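Local coordinates for KLLA0C04147p (Kluyveromyces lactis, PDB 5H2A), which is the ankyrin-repeat domain of the OSBP-family protein Osh1, which probably binds and transfers sterols at the nucleus-vacuole junction, at residues V10-L15 against E44-S49; S62-I67 against Q105-V110; I86-Q91 against M115-I120; D220-D225 against E264-D269. One frame throughout, in Å; residues are numbered along the deposited sequence.

Interaction 1 of 4, residues V10-L15 against E44-S49; sequences VSKPLL and EPTVRS
Two helix beginnings pack side by side near the N-terminal end of the ankyrin domain, the first turn of helix 12-25 against that of helix 45-51. Apolar branches fill the middle. V10 sets CG1 anti to its backbone N (chi1 173°), and V10 CG1 lies 3.6 Å from T46 CG2 while also meeting V47 CG2, the V10 and V47 side chains crossing at about a right angle. From the helix side L15 brings CD1 to 4.0 Å from V47 CG2, and L15 and V47 both continue onto F39. T46 suits this place because its methyl, anti to its own N, faces the partner segment beside K12. Both helices are N-capped: S11 OG accepts from L14 N, and E44 OE1, met nearly along its C-O axis, takes V47 N at 3.1 Å. K12, bent at chi3, sends NZ to S49 OG in a weak 3.2 Å hydrogen bond, and a water accepts from the same NZ and donates weakly to S49 O. S49 OG donates to T46 O at 2.7 Å, on a lone pair. V10 and E44 meet tip to tip, OE1 held by the V47 N bond, whereas K12 stays at the margin, so methyls do the joining.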
loop_
_atom_site.group_PDB
_atom_site.type_symbol
_atom_site.label_atom_id
_atom_site.label_comp_id
_atom_site.label_asym_id
_atom_site.label_seq_id
_atom_site.Cartn_x
_atom_site.Cartn_y
_atom_site.Cartn_z
ATOM N N VAL A 10 28.645 -11.680 14.765
ATOM C CA VAL A 10 27.581 -10.737 15.085
ATOM C C VAL A 10 26.520 -11.432 15.928
ATOM O O VAL A 10 25.957 -12.461 15.536
ATOM C CB VAL A 10 26.973 -10.139 13.809
ATOM C CG1 VAL A 10 25.763 -9.291 14.173
ATOM C CG2 VAL A 10 28.016 -9.299 13.092
ATOM N N SER A 11 26.213 -10.840 17.075
ATOM C CA SER A 11 25.228 -11.379 18.002
ATOM C C SER A 11 23.973 -10.522 17.934
ATOM O O SER A 11 24.008 -9.334 18.275
ATOM C CB SER A 11 25.787 -11.391 19.426
ATOM O OG SER A 11 24.736 -11.515 20.365
ATOM N N LYS A 12 22.871 -11.116 17.493
ATOM C CA LYS A 12 21.604 -10.389 17.527
ATOM C C LYS A 12 21.255 -9.901 18.929
ATOM O O LYS A 12 20.908 -8.715 19.075
ATOM C CB LYS A 12 20.487 -11.247 16.929
ATOM C CG LYS A 12 19.108 -10.604 17.053
ATOM C CD LYS A 12 18.008 -11.391 16.319
ATOM C CE LYS A 12 18.370 -11.608 14.859
ATOM N NZ LYS A 12 17.178 -11.986 14.040
ATOM N N PRO A 13 21.325 -10.731 19.991
ATOM C CA PRO A 13 21.048 -10.201 21.341
ATOM C C PRO A 13 21.902 -9.006 21.718
ATOM O O PRO A 13 21.382 -8.067 22.320
ATOM C CB PRO A 13 21.332 -11.404 22.261
ATOM C CG PRO A 13 21.074 -12.600 21.401
ATOM C CD PRO A 13 21.565 -12.189 20.014
ATOM N N LEU A 14 23.206 -9.017 21.406
ATOM C CA LEU A 14 24.064 -7.899 21.792
ATOM C C LEU A 14 23.755 -6.635 20.992
ATOM O O LEU A 14 23.808 -5.519 21.531
ATOM C CB LEU A 14 25.530 -8.286 21.599
ATOM C CG LEU A 14 26.506 -7.721 22.610
ATOM C CD1 LEU A 14 26.158 -8.296 23.980
ATOM C CD2 LEU A 14 27.921 -8.093 22.194
ATOM N N LEU A 15 23.499 -6.779 19.691
ATOM C CA LEU A 15 23.096 -5.619 18.899
ATOM C C LEU A 15 21.821 -5.019 19.459
ATOM O O LEU A 15 21.705 -3.796 19.600
ATOM C CB LEU A 15 22.851 -6.022 17.442
ATOM C CG LEU A 15 23.984 -5.925 16.441
ATOM C CD1 LEU A 15 23.421 -6.280 15.066
ATOM C CD2 LEU A 15 24.569 -4.521 16.458
ATOM N N GLU A 44 25.485 -7.250 6.587
ATOM C CA GLU A 44 25.474 -8.568 7.206
ATOM C C GLU A 44 24.041 -8.912 7.627
ATOM O O GLU A 44 23.344 -8.062 8.211
ATOM C CB GLU A 44 26.443 -8.576 8.398
ATOM C CG GLU A 44 27.021 -9.932 8.775
ATOM C CD GLU A 44 26.107 -10.731 9.693
ATOM O OE1 GLU A 44 25.175 -10.128 10.282
ATOM O OE2 GLU A 44 26.326 -11.957 9.829
ATOM N N PRO A 45 23.542 -10.107 7.306
ATOM C CA PRO A 45 22.090 -10.347 7.460
ATOM C C PRO A 45 21.582 -10.240 8.893
ATOM O O PRO A 45 20.451 -9.777 9.103
ATOM C CB PRO A 45 21.898 -11.762 6.888
ATOM C CG PRO A 45 23.248 -12.373 6.858
ATOM C CD PRO A 45 24.234 -11.248 6.684
ATOM N N THR A 46 22.375 -10.644 9.884
ATOM C CA THR A 46 21.942 -10.457 11.269
ATOM C C THR A 46 21.878 -8.975 11.613
ATOM O O THR A 46 20.901 -8.517 12.216
ATOM C CB THR A 46 22.862 -11.209 12.236
ATOM O OG1 THR A 46 22.667 -12.619 12.068
ATOM C CG2 THR A 46 22.545 -10.847 13.693
ATOM N N VAL A 47 22.877 -8.202 11.180
ATOM C CA VAL A 47 22.831 -6.749 11.350
ATOM C C VAL A 47 21.567 -6.176 10.712
ATOM O O VAL A 47 20.830 -5.409 11.347
ATOM C CB VAL A 47 24.098 -6.091 10.771
ATOM C CG1 VAL A 47 23.982 -4.559 10.816
ATOM C CG2 VAL A 47 25.343 -6.553 11.535
ATOM N N ARG A 48 21.307 -6.519 9.438
ATOM C CA ARG A 48 20.119 -5.998 8.759
ATOM C C ARG A 48 18.850 -6.334 9.529
ATOM O O ARG A 48 17.911 -5.527 9.571
ATOM C CB ARG A 48 19.985 -6.565 7.332
ATOM C CG ARG A 48 21.144 -6.333 6.400
ATOM C CD ARG A 48 20.704 -6.249 4.910
ATOM N NE ARG A 48 19.902 -7.384 4.436
ATOM C CZ ARG A 48 20.401 -8.549 4.018
ATOM N NH1 ARG A 48 21.711 -8.772 4.033
ATOM N NH2 ARG A 48 19.579 -9.500 3.589
ATOM N N SER A 49 18.784 -7.535 10.106
ATOM C CA SER A 49 17.541 -7.981 10.737
ATOM C C SER A 49 17.221 -7.168 11.982
ATOM O O SER A 49 16.047 -7.041 12.345
ATOM C CB SER A 49 17.618 -9.470 11.093
ATOM O OG SER A 49 18.509 -9.688 12.178
HETATM O O HOH W 1 15.698 -9.267 14.322
#

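Interaction 2 of 4, residues S62-I67 against Q105-V110; sequences SPASLI and QSRGDV
R107 lays its guanidinium over the CD1 tip of I67 and points its end at the backbone of S62. R107 NH1 and NH2 both grip S62 O, each 2.8 Å from it. The oxygen lies only 8° out of the guanidinium plane, and both N-H...O angles are 141°, the bend expected when two donors share an acceptor. Arginine suits the place because its long chain, bent at chi3 (65°), carries a flat, multiply donating head across to a carbonyl left by the end of helix 54-61. I67 CD1 comes to 3.5 Å from R107 NH1 over one face, so the same methyl meets the cation and, at 3.7 Å, V110 CG2. Nearby, A64, small enough for a close approach, puts CB 3.3 Å from D109 OD2, while D109 OD1 turns back to a weak bond with V110 N. A Schellman motif at S106 leads the chain into helix 108-115, within the predicted ankyrin repeat. Helix 54-61 backs the contact: V59 O takes a further bond from R107 NH1, L55 and A58 cover I67, and V59 touches V110, so helix 108-115 sits beside both helices 54-61 and 64-74.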
loop_
_atom_site.group_PDB
_atom_site.type_symbol
_atom_site.label_atom_id
_atom_site.label_comp_id
_atom_site.label_asym_id
_atom_site.label_seq_id
_atom_site.Cartn_x
_atom_site.Cartn_y
_atom_site.Cartn_z
ATOM N N SER A 62 10.989 4.623 22.796
ATOM C CA SER A 62 11.608 5.929 22.548
ATOM C C SER A 62 10.626 7.082 22.742
ATOM O O SER A 62 9.419 6.915 22.536
ATOM C CB SER A 62 12.147 6.007 21.114
ATOM O OG SER A 62 13.274 5.160 20.960
ATOM N N PRO A 63 11.144 8.281 23.050
ATOM C CA PRO A 63 10.306 9.490 23.001
ATOM C C PRO A 63 9.831 9.778 21.591
ATOM O O PRO A 63 10.511 9.471 20.609
ATOM C CB PRO A 63 11.238 10.612 23.484
ATOM C CG PRO A 63 12.521 9.965 23.902
ATOM C CD PRO A 63 12.564 8.592 23.304
ATOM N N ALA A 64 8.675 10.442 21.499
ATOM C CA ALA A 64 8.124 10.775 20.193
ATOM C C ALA A 64 9.073 11.662 19.395
ATOM O O ALA A 64 9.095 11.585 18.165
ATOM C CB ALA A 64 6.753 11.440 20.368
ATOM N N SER A 65 9.890 12.485 20.062
ATOM C CA SER A 65 10.809 13.343 19.316
ATOM C C SER A 65 11.819 12.518 18.520
ATOM O O SER A 65 12.152 12.860 17.376
ATOM C CB SER A 65 11.534 14.296 20.263
ATOM O OG SER A 65 12.278 13.571 21.239
ATOM N N LEU A 66 12.326 11.438 19.111
ATOM C CA LEU A 66 13.272 10.587 18.392
ATOM C C LEU A 66 12.574 9.807 17.285
ATOM O O LEU A 66 13.129 9.645 16.189
ATOM C CB LEU A 66 13.978 9.645 19.363
ATOM C CG LEU A 66 14.944 8.612 18.765
ATOM C CD1 LEU A 66 16.020 9.262 17.902
ATOM C CD2 LEU A 66 15.574 7.817 19.892
ATOM N N ILE A 67 11.359 9.324 17.547
ATOM C CA ILE A 67 10.584 8.647 16.507
ATOM C C ILE A 67 10.380 9.566 15.313
ATOM O O ILE A 67 10.578 9.164 14.157
ATOM C CB ILE A 67 9.244 8.152 17.082
ATOM C CG1 ILE A 67 9.501 7.020 18.078
ATOM C CG2 ILE A 67 8.311 7.693 15.935
ATOM C CD1 ILE A 67 8.312 6.735 18.987
ATOM N N GLN A 105 -0.148 0.287 21.934
ATOM C CA GLN A 105 0.385 0.998 23.089
ATOM C C GLN A 105 -0.325 2.313 23.378
ATOM O O GLN A 105 0.068 3.012 24.319
ATOM C CB GLN A 105 1.883 1.282 22.884
ATOM C CG GLN A 105 2.716 0.033 22.886
ATOM C CD GLN A 105 4.183 0.297 22.556
ATOM O OE1 GLN A 105 4.757 -0.385 21.709
ATOM N NE2 GLN A 105 4.780 1.287 23.210
ATOM N N SER A 106 -1.344 2.669 22.595
ATOM C CA SER A 106 -2.066 3.930 22.773
ATOM C C SER A 106 -1.139 5.142 22.697
ATOM O O SER A 106 -1.289 6.104 23.454
ATOM C CB SER A 106 -2.853 3.933 24.094
ATOM O OG SER A 106 -3.799 2.884 24.079
ATOM N N ARG A 107 -0.186 5.123 21.758
ATOM C CA ARG A 107 0.690 6.284 21.551
ATOM C C ARG A 107 0.061 7.145 20.458
ATOM O O ARG A 107 0.408 7.077 19.279
ATOM C CB ARG A 107 2.114 5.847 21.204
ATOM C CG ARG A 107 2.782 5.002 22.305
ATOM C CD ARG A 107 4.332 4.949 22.121
ATOM N NE ARG A 107 4.948 6.264 22.297
ATOM C CZ ARG A 107 6.255 6.480 22.255
ATOM N NH1 ARG A 107 7.074 5.461 22.043
ATOM N NH2 ARG A 107 6.736 7.700 22.426
ATOM N N GLY A 108 -0.913 7.964 20.876
ATOM C CA GLY A 108 -1.693 8.724 19.915
ATOM C C GLY A 108 -0.845 9.629 19.043
ATOM O O GLY A 108 -1.093 9.761 17.848
ATOM N N ASP A 109 0.177 10.266 19.633
ATOM C CA ASP A 109 1.005 11.184 18.856
ATOM C C ASP A 109 1.803 10.441 17.792
ATOM O O ASP A 109 1.973 10.939 16.675
ATOM C CB ASP A 109 1.933 11.976 19.786
ATOM C CG ASP A 109 2.710 11.087 20.792
ATOM O OD1 ASP A 109 2.410 9.865 20.975
ATOM O OD2 ASP A 109 3.633 11.646 21.431
ATOM N N VAL A 110 2.300 9.248 18.129
ATOM C CA VAL A 110 3.042 8.433 17.166
ATOM C C VAL A 110 2.107 7.913 16.075
ATOM O O VAL A 110 2.468 7.878 14.892
ATOM C CB VAL A 110 3.748 7.280 17.912
ATOM C CG1 VAL A 110 4.459 6.340 16.921
ATOM C CG2 VAL A 110 4.735 7.843 18.935
#

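Interaction 3 of 4, residues I86-Q91 against M115-I120; sequences IDVNKQ and MNHPDI
Apolar contacts, one hydrogen bond across and two side-chain-braced turns make up this buried loop-to-loop contact. V88 is central: CG1 sits in the crowded position between backbone N and carbonyl carbon (chi1 69°), which aims it at the H117 ring. V88 CG1 lies 4.0 Å from the H117 ring centroid and 10° off the normal, a CH-pi contact over the middle of the face. V88 CG2 meets I120 CD1 at 3.8 Å, the two side chains crossing at about a right angle. The polar link runs from N89 ND2 to D119 O, 2.9 Å long and nearly straight at 169°, in the amide plane of N89 but above the carbonyl plane. The other end of that amide, N89 OD1, accepts from N121 N, so asparagine joins two backbone groups of one loop. Both loops form type I turns. D87 OD1 makes an Asx turn with N89 N, and H117 ND1 accepts D119 N at 3.0 Å, within the ring plane, which fixes the ring's rotation together with the hydrogen bond between NE2 and T75 OG1. Around the contact, L55 of helix 54-61 touches V88, V71 of helix 64-74 touches H117, and R180 of helix 179-184 lies on I120.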
loop_
_atom_site.group_PDB
_atom_site.type_symbol
_atom_site.label_atom_id
_atom_site.label_comp_id
_atom_site.label_asym_id
_atom_site.label_seq_id
_atom_site.Cartn_x
_atom_site.Cartn_y
_atom_site.Cartn_z
ATOM N N ILE A 86 14.597 2.895 6.356
ATOM C CA ILE A 86 13.706 1.972 7.057
ATOM C C ILE A 86 12.364 1.989 6.341
ATOM O O ILE A 86 11.845 3.063 6.005
ATOM C CB ILE A 86 13.534 2.349 8.536
ATOM C CG1 ILE A 86 14.819 2.029 9.315
ATOM C CG2 ILE A 86 12.355 1.564 9.164
ATOM C CD1 ILE A 86 14.755 2.402 10.768
ATOM N N ASP A 87 11.811 0.805 6.120
ATOM C CA ASP A 87 10.482 0.644 5.545
ATOM C C ASP A 87 9.447 0.856 6.647
ATOM O O ASP A 87 9.346 0.052 7.582
ATOM C CB ASP A 87 10.375 -0.740 4.919
ATOM C CG ASP A 87 9.002 -1.037 4.376
ATOM O OD1 ASP A 87 8.118 -0.152 4.369
ATOM O OD2 ASP A 87 8.815 -2.189 3.944
ATOM N N VAL A 88 8.663 1.930 6.525
ATOM C CA VAL A 88 7.691 2.276 7.561
ATOM C C VAL A 88 6.603 1.212 7.696
ATOM O O VAL A 88 5.903 1.158 8.715
ATOM C CB VAL A 88 7.123 3.682 7.252
ATOM C CG1 VAL A 88 6.231 3.659 5.995
ATOM C CG2 VAL A 88 6.367 4.235 8.447
ATOM N N ASN A 89 6.471 0.325 6.704
ATOM C CA ASN A 89 5.514 -0.773 6.760
ATOM C C ASN A 89 6.167 -2.130 7.008
ATOM O O ASN A 89 5.524 -3.158 6.775
ATOM C CB ASN A 89 4.715 -0.829 5.456
ATOM C CG ASN A 89 4.026 0.462 5.157
ATOM O OD1 ASN A 89 3.308 0.983 6.011
ATOM N ND2 ASN A 89 4.235 0.998 3.942
ATOM N N LYS A 90 7.432 -2.154 7.433
ATOM C CA LYS A 90 8.103 -3.407 7.799
ATOM C C LYS A 90 7.303 -4.214 8.822
ATOM O O LYS A 90 6.875 -3.698 9.857
ATOM C CB LYS A 90 9.497 -3.085 8.364
ATOM C CG LYS A 90 10.253 -4.287 8.953
ATOM C CD LYS A 90 10.611 -5.325 7.895
ATOM C CE LYS A 90 11.355 -6.514 8.547
ATOM N NZ LYS A 90 11.663 -7.580 7.552
ATOM N N GLN A 91 7.134 -5.506 8.559
ATOM C CA GLN A 91 6.480 -6.394 9.510
ATOM C C GLN A 91 7.518 -7.178 10.306
ATOM O O GLN A 91 8.470 -7.719 9.729
ATOM C CB GLN A 91 5.541 -7.357 8.785
ATOM C CG GLN A 91 4.320 -6.688 8.173
ATOM C CD GLN A 91 3.483 -7.691 7.416
ATOM O OE1 GLN A 91 3.757 -7.972 6.255
ATOM N NE2 GLN A 91 2.495 -8.274 8.086
ATOM N N MET A 115 0.316 7.770 10.506
ATOM C CA MET A 115 -0.818 7.895 9.576
ATOM C C MET A 115 -0.598 9.021 8.574
ATOM O O MET A 115 -1.143 8.977 7.463
ATOM C CB MET A 115 -2.135 8.171 10.314
ATOM C CG MET A 115 -2.685 7.025 11.209
ATOM S SD MET A 115 -3.215 5.595 10.262
ATOM C CE MET A 115 -4.743 6.157 9.478
ATOM N N ASN A 116 0.167 10.046 8.954
ATOM C CA ASN A 116 0.490 11.139 8.037
ATOM C C ASN A 116 1.622 10.818 7.076
ATOM O O ASN A 116 1.889 11.621 6.173
ATOM C CB ASN A 116 0.830 12.402 8.831
ATOM C CG ASN A 116 -0.411 13.085 9.367
ATOM O OD1 ASN A 116 -1.513 12.862 8.866
ATOM N ND2 ASN A 116 -0.243 13.910 10.397
ATOM N N HIS A 117 2.294 9.686 7.230
ATOM C CA HIS A 117 3.357 9.313 6.298
ATOM C C HIS A 117 2.760 8.982 4.936
ATOM O O HIS A 117 1.883 8.108 4.851
ATOM C CB HIS A 117 4.138 8.108 6.830
ATOM C CG HIS A 117 5.441 7.875 6.133
ATOM N ND1 HIS A 117 5.526 7.477 4.817
ATOM C CD2 HIS A 117 6.715 7.963 6.581
ATOM C CE1 HIS A 117 6.795 7.339 4.481
ATOM N NE2 HIS A 117 7.538 7.617 5.537
ATOM N N PRO A 118 3.205 9.631 3.854
ATOM C CA PRO A 118 2.590 9.393 2.532
ATOM C C PRO A 118 2.606 7.947 2.074
ATOM O O PRO A 118 1.756 7.565 1.253
ATOM C CB PRO A 118 3.427 10.268 1.582
ATOM C CG PRO A 118 4.278 11.135 2.447
ATOM C CD PRO A 118 4.386 10.511 3.790
ATOM N N ASP A 119 3.538 7.123 2.563
ATOM C CA ASP A 119 3.652 5.733 2.134
ATOM C C ASP A 119 3.078 4.736 3.145
ATOM O O ASP A 119 3.229 3.521 2.955
ATOM C CB ASP A 119 5.124 5.401 1.851
ATOM C CG ASP A 119 5.778 6.427 0.941
ATOM O OD1 ASP A 119 5.131 6.816 -0.048
ATOM O OD2 ASP A 119 6.913 6.866 1.224
ATOM N N ILE A 120 2.432 5.216 4.210
ATOM C CA ILE A 120 1.910 4.319 5.234
ATOM C C ILE A 120 0.904 3.367 4.601
ATOM O O ILE A 120 0.194 3.715 3.653
ATOM C CB ILE A 120 1.260 5.102 6.388
ATOM C CG1 ILE A 120 1.159 4.235 7.647
ATOM C CG2 ILE A 120 -0.136 5.606 5.985
ATOM C CD1 ILE A 120 2.557 3.870 8.248
#

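Interaction 4 of 4, residues D220-D225 against E264-D269; sequences DPFKRD and EQSVID
A type I turn from D220 to K223, with K223 N bonded to D220 O, faces the last turns of helix 249-268, where D220 and Q265 have the nearest CA atoms at 6.9 Å. D220 stands with CG anti to its N, and its OD1 accepts F222 N at 2.8 Å from above the carboxylate plane, an Asx turn suited to aspartate's short side chain. The same carboxylate stacks on the amide of Q265, their planes 20° apart, with D220 OD1 3.3 Å from Q265 CG; no direct hydrogen bond joins the segments. Within this helical domain the contact thus ties the loop after helix 208-215 to the C-terminal helix. Q265, bent at chi2 (64°), places its amide for NE2 to donate to D269 OD1 at 3.0 Å, one helical turn on. F222 slides past Q265, CD2 3.5 Å from Q265 CG, its ring 82° from the amide plane. The ring's edge meets polar atoms: F222 CZ lies 3.5 Å from S266 OG, which is hydrogen-bonded to A262 O, and D269 OD2 is near the ring plane too. A water donates to D220 OD2 and D269 OD2, 2.7 Å from each, and probably softens the repulsion expected between the two carboxylates.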
loop_
_atom_site.group_PDB
_atom_site.type_symbol
_atom_site.label_atom_id
_atom_site.label_comp_id
_atom_site.label_asym_id
_atom_site.label_seq_id
_atom_site.Cartn_x
_atom_site.Cartn_y
_atom_site.Cartn_z
ATOM N N ASP A 220 -14.606 -5.605 -13.067
ATOM C CA ASP A 220 -15.366 -6.848 -13.047
ATOM C C ASP A 220 -16.413 -6.825 -14.145
ATOM O O ASP A 220 -17.396 -6.076 -14.039
ATOM C CB ASP A 220 -16.028 -7.045 -11.679
ATOM C CG ASP A 220 -16.786 -8.371 -11.561
ATOM O OD1 ASP A 220 -17.081 -9.015 -12.587
ATOM O OD2 ASP A 220 -17.099 -8.770 -10.417
ATOM N N PRO A 221 -16.277 -7.639 -15.196
ATOM C CA PRO A 221 -17.258 -7.595 -16.295
ATOM C C PRO A 221 -18.625 -8.146 -15.931
ATOM O O PRO A 221 -19.565 -7.997 -16.728
ATOM C CB PRO A 221 -16.592 -8.442 -17.388
ATOM C CG PRO A 221 -15.692 -9.355 -16.651
ATOM C CD PRO A 221 -15.186 -8.591 -15.456
ATOM N N PHE A 222 -18.772 -8.768 -14.762
ATOM C CA PHE A 222 -20.054 -9.305 -14.329
ATOM C C PHE A 222 -20.871 -8.314 -13.514
ATOM O O PHE A 222 -22.047 -8.582 -13.244
ATOM C CB PHE A 222 -19.840 -10.584 -13.507
ATOM C CG PHE A 222 -19.282 -11.734 -14.304
ATOM C CD1 PHE A 222 -19.674 -11.934 -15.621
ATOM C CD2 PHE A 222 -18.369 -12.611 -13.740
ATOM C CE1 PHE A 222 -19.171 -12.997 -16.364
ATOM C CE2 PHE A 222 -17.850 -13.674 -14.477
ATOM C CZ PHE A 222 -18.260 -13.868 -15.796
ATOM N N LYS A 223 -20.293 -7.181 -13.125
ATOM C CA LYS A 223 -21.046 -6.197 -12.353
ATOM C C LYS A 223 -22.044 -5.485 -13.253
ATOM O O LYS A 223 -21.668 -4.865 -14.258
ATOM C CB LYS A 223 -20.093 -5.207 -11.677
ATOM C CG LYS A 223 -20.806 -4.129 -10.867
ATOM C CD LYS A 223 -20.389 -4.126 -9.406
ATOM C CE LYS A 223 -21.136 -3.045 -8.637
ATOM N NZ LYS A 223 -20.433 -2.685 -7.368
ATOM N N ARG A 224 -23.324 -5.600 -12.916
ATOM C CA ARG A 224 -24.347 -4.964 -13.722
ATOM C C ARG A 224 -24.485 -3.501 -13.330
ATOM O O ARG A 224 -24.101 -3.081 -12.234
ATOM C CB ARG A 224 -25.683 -5.693 -13.562
ATOM C CG ARG A 224 -25.566 -7.187 -13.817
ATOM C CD ARG A 224 -26.898 -7.913 -13.707
ATOM N NE ARG A 224 -26.749 -9.285 -14.184
ATOM C CZ ARG A 224 -26.959 -9.657 -15.441
ATOM N NH1 ARG A 224 -27.350 -8.763 -16.339
ATOM N NH2 ARG A 224 -26.783 -10.921 -15.799
ATOM N N ASP A 225 -25.018 -2.712 -14.252
ATOM C CA ASP A 225 -25.331 -1.332 -13.925
ATOM C C ASP A 225 -26.675 -1.267 -13.199
ATOM O O ASP A 225 -27.326 -2.286 -12.945
ATOM C CB ASP A 225 -25.308 -0.457 -15.181
ATOM C CG ASP A 225 -26.361 -0.847 -16.220
ATOM O OD1 ASP A 225 -27.381 -1.501 -15.904
ATOM O OD2 ASP A 225 -26.161 -0.469 -17.392
ATOM N N GLU A 264 -11.673 -14.875 -17.166
ATOM C CA GLU A 264 -10.762 -14.767 -16.032
ATOM C C GLU A 264 -11.526 -14.496 -14.738
ATOM O O GLU A 264 -11.200 -15.057 -13.680
ATOM C CB GLU A 264 -9.725 -13.680 -16.326
ATOM C CG GLU A 264 -8.913 -14.018 -17.576
ATOM C CD GLU A 264 -7.985 -12.902 -18.024
ATOM O OE1 GLU A 264 -8.222 -11.731 -17.653
ATOM O OE2 GLU A 264 -7.020 -13.200 -18.760
ATOM N N GLN A 265 -12.576 -13.677 -14.816
ATOM C CA GLN A 265 -13.410 -13.394 -13.648
ATOM C C GLN A 265 -14.090 -14.657 -13.129
ATOM O O GLN A 265 -14.267 -14.825 -11.913
ATOM C CB GLN A 265 -14.462 -12.343 -14.006
ATOM C CG GLN A 265 -15.148 -11.727 -12.798
ATOM C CD GLN A 265 -14.180 -10.946 -11.940
ATOM O OE1 GLN A 265 -13.402 -10.131 -12.445
ATOM N NE2 GLN A 265 -14.201 -11.206 -10.631
ATOM N N SER A 266 -14.498 -15.546 -14.038
ATOM C CA SER A 266 -15.150 -16.785 -13.622
ATOM C C SER A 266 -14.234 -17.618 -12.729
ATOM O O SER A 266 -14.696 -18.259 -11.775
ATOM C CB SER A 266 -15.573 -17.589 -14.851
ATOM O OG SER A 266 -16.688 -16.993 -15.484
ATOM N N VAL A 267 -12.935 -17.613 -13.019
ATOM C CA VAL A 267 -11.982 -18.351 -12.191
ATOM C C VAL A 267 -11.840 -17.690 -10.826
ATOM O O VAL A 267 -11.868 -18.362 -9.790
ATOM C CB VAL A 267 -10.617 -18.464 -12.894
ATOM C CG1 VAL A 267 -9.620 -19.204 -12.004
ATOM C CG2 VAL A 267 -10.757 -19.170 -14.242
ATOM N N ILE A 268 -11.684 -16.363 -10.808
ATOM C CA ILE A 268 -11.555 -15.630 -9.550
ATOM C C ILE A 268 -12.741 -15.910 -8.638
ATOM O O ILE A 268 -12.576 -16.145 -7.435
ATOM C CB ILE A 268 -11.400 -14.120 -9.823
ATOM C CG1 ILE A 268 -10.114 -13.845 -10.604
ATOM C CG2 ILE A 268 -11.431 -13.332 -8.519
ATOM C CD1 ILE A 268 -10.061 -12.456 -11.232
ATOM N N ASP A 269 -13.951 -15.908 -9.197
ATOM C CA ASP A 269 -15.157 -16.081 -8.397
ATOM C C ASP A 269 -15.319 -17.485 -7.805
ATOM O O ASP A 269 -16.205 -17.666 -6.963
ATOM C CB ASP A 269 -16.384 -15.722 -9.235
ATOM C CG ASP A 269 -16.403 -14.243 -9.638
ATOM O OD1 ASP A 269 -15.552 -13.479 -9.135
ATOM O OD2 ASP A 269 -17.270 -13.850 -10.438
HETATM O O HOH W 2 -18.022 -11.288 -9.962
#

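In the fold
Interaction 3 is the buried one, about 9 Å from the centre of the chain, and there turn residues use a CH-pi contact and a straight hydrogen bond. Interactions 1 and 2 are partly buried and lie farther out; both set helix beginnings together, but methyl packing carries the first and an arginine-to-carbonyl grip the second. Interactions 2 and 3 alternate along the chain and engage the two ends of helix 108-115, with the start of helix 64-74 at one and the loop before helix 98-104 at the other. Interaction 4 is a surface contact on the far side of the chain's centre from interactions 1 and 2, with stacked polar groups and a bridging water in place of direct bonds.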